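Side-chain contact in Two-component sensor histidine kinase (Nostoc sp., PDB 6OZB), which probably senses light through a GAF domain that binds a bilin, here phycoerythrobilin, and passes the signal on to histidine kinase output: residues Val140-Leu143 with Thr144-Val148. The protein carries 1 engineered substitution. Numbering follows the deposited sequence.
Sequences VEYL and TAMGV. With PEB (phycoerythrobilin), chain F.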
# COMPACT_ATOMS: atom_id res chain seq x y z
N VAL C 140 14.41 -2.29 8.81
CA VAL C 140 13.58 -2.21 10.01
C VAL C 140 14.46 -2.42 11.24
O VAL C 140 14.33 -1.71 12.23
CB VAL C 140 12.46 -3.24 10.01
CG1 VAL C 140 11.99 -3.57 11.45
CG2 VAL C 140 11.35 -2.71 9.22
N GLU C 141 15.30 -3.44 11.18
CA GLU C 141 16.16 -3.79 12.32
C GLU C 141 17.16 -2.67 12.62
O GLU C 141 17.46 -2.37 13.77
CB GLU C 141 16.86 -5.14 12.05
CG GLU C 141 15.89 -6.34 12.17
CD GLU C 141 16.35 -7.62 11.46
OE1 GLU C 141 17.58 -7.81 11.28
OE2 GLU C 141 15.48 -8.44 11.09
N TYR C 142 17.66 -2.03 11.56
CA TYR C 142 18.57 -0.91 11.66
C TYR C 142 17.93 0.25 12.42
O TYR C 142 18.54 0.84 13.33
CB TYR C 142 18.93 -0.49 10.25
CG TYR C 142 19.95 0.61 10.03
CD1 TYR C 142 19.54 1.92 9.83
CD2 TYR C 142 21.30 0.32 9.92
CE1 TYR C 142 20.48 2.93 9.56
CE2 TYR C 142 22.24 1.31 9.66
CZ TYR C 142 21.82 2.60 9.48
OH TYR C 142 22.77 3.56 9.21
N LEU C 143 16.69 0.57 12.07
CA LEU C 143 15.98 1.68 12.71
C LEU C 143 15.61 1.29 14.16
O LEU C 143 15.79 2.07 15.09
CB LEU C 143 14.73 2.06 11.91
CG LEU C 143 14.95 2.65 10.52
CD1 LEU C 143 13.62 2.84 9.75
CD2 LEU C 143 15.66 3.96 10.58
N THR C 144 15.09 0.08 14.34
CA THR C 144 14.71 -0.37 15.67
C THR C 144 15.93 -0.36 16.64
O THR C 144 15.78 -0.05 17.81
CB THR C 144 14.06 -1.77 15.62
OG1 THR C 144 12.87 -1.70 14.82
CG2 THR C 144 13.68 -2.22 17.01
N ALA C 145 17.13 -0.66 16.14
CA ALA C 145 18.31 -0.67 16.98
C ALA C 145 18.62 0.72 17.53
O ALA C 145 19.27 0.85 18.56
CB ALA C 145 19.49 -1.20 16.19
N MET C 146 18.17 1.76 16.81
CA MET C 146 18.34 3.17 17.20
C MET C 146 17.18 3.71 18.04
O MET C 146 17.20 4.86 18.49
CB MET C 146 18.49 4.05 15.97
CG MET C 146 19.85 3.99 15.34
SD MET C 146 20.09 5.11 13.98
CE MET C 146 18.81 4.63 12.85
N GLY C 147 16.14 2.91 18.20
CA GLY C 147 14.95 3.33 18.92
C GLY C 147 14.04 4.20 18.06
O GLY C 147 13.20 4.94 18.57
N VAL C 148 14.20 4.11 16.74
CA VAL C 148 13.41 4.92 15.80
C VAL C 148 12.18 4.12 15.33
O VAL C 148 12.33 2.99 14.87
CB VAL C 148 14.24 5.31 14.61
CG1 VAL C 148 13.41 6.00 13.56
CG2 VAL C 148 15.39 6.21 15.05
CHC PEB F . 20.43 4.50 5.88
NC PEB F . 19.11 2.78 4.57
C1C PEB F . 18.15 2.72 3.60
C2C PEB F . 17.78 3.99 3.24
C3C PEB F . 18.52 4.88 3.99
C4C PEB F . 19.36 4.10 4.82
CMC PEB F . 18.37 6.38 3.83
CAC PEB F . 16.69 4.28 2.15
CBC PEB F . 15.29 4.02 2.70
CGC PEB F . 14.88 5.20 3.54
O1C PEB F . 14.85 6.34 3.01
O2C PEB F . 14.55 5.04 4.76
ND PEB F . 19.09 6.13 7.09
C1D PEB F . 20.35 5.89 6.27
C2D PEB F . 21.41 6.19 7.21
C3D PEB F . 20.92 6.54 8.45
C4D PEB F . 19.50 6.54 8.46
CMD PEB F . 22.92 6.02 6.86
CAD PEB F . 21.81 6.77 9.68
CBD PEB F . 21.51 7.82 10.51
OD PEB F . 18.75 6.83 9.37
NA PEB F . 21.13 -1.66 5.85
C1A PEB F . 22.16 -1.93 6.79
C2A PEB F . 22.74 -3.29 6.51
C3A PEB F . 22.01 -3.85 5.30
C4A PEB F . 20.99 -2.76 4.92
CMA PEB F . 24.29 -3.24 6.32
CBA PEB F . 22.17 -6.35 5.90
OA PEB F . 22.51 -1.15 7.66
CHA PEB F . 20.07 -2.93 3.93
CAA PEB F . 21.27 -5.18 5.46
NB PEB F . 19.12 -0.40 3.80
C1B PEB F . 19.10 -1.84 3.49
C2B PEB F . 17.99 -2.17 2.63
C3B PEB F . 17.28 -0.95 2.38
C4B PEB F . 17.97 0.19 3.10
CHB PEB F . 17.50 1.48 3.00
CMB PEB F . 17.68 -3.53 2.11
CAB PEB F . 16.04 -0.79 1.54
CBB PEB F . 14.83 -0.80 2.44
CGB PEB F . 13.62 -0.82 1.50
O1B PEB F . 13.43 0.19 0.76
O2B PEB F . 12.87 -1.82 1.45
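A Schellman motif closes the helix 137-145 beside the bilin pocket of this GAF domain, and Leu143 and Met146 meet where the last turn gives way to Gly147 and Val148. The carbonyl oxygen of Leu143 is gripped twice, Met146 N lying 3.0 Å and Val148 N 3.1 Å from Leu143 O. These two donors approach from opposite faces of the carbonyl plane, well above and below it, and the second bond is the straighter, with an N-H...O angle of 159°, the Met146 bond being more bent. Gly147, at positive phi, carries the chain through the reversal, and its N bonds back to Thr144 O at 3.0 Å. One turn earlier the regular helical pattern still holds: Thr144 N lies 2.9 Å from Val140 O, while Thr144 OG1, placed beside its own backbone N, comes to 3.0 Å from the same Val140 O, alongside the Val140 side chain.

Apolar contacts line the same turn. The bend of Met146 at its last torsion (chi3 -58°) folds the CE methyl back toward the helix, where it lies 3.9 Å from Leu143 CD2 and also touches Tyr142 CE1, oblique to the ring. Leu143 CB touches Val148 CB at 4.3 Å, the apolar contact that commonly accompanies a Schellman motif.

Tyr142 links this end of the helix to phycoerythrobilin. With CG anti to the backbone N (chi1 -176°), its ring reaches the chromophore: CD2 comes to 3.0 Å from the bilin OA, which sits obliquely to the ring, while C3D lies in plane at the ring edge. The phenol OH is hydrogen-bonded to Asp87. Thr144 touches Val107 in a loop. Beyond the turn the chain enters strand 150-158; Met146 and Val148 pack on Arg51 of strand 51-57 and His169 of strand 161-170, two adjacent strands of the central antiparallel sheet.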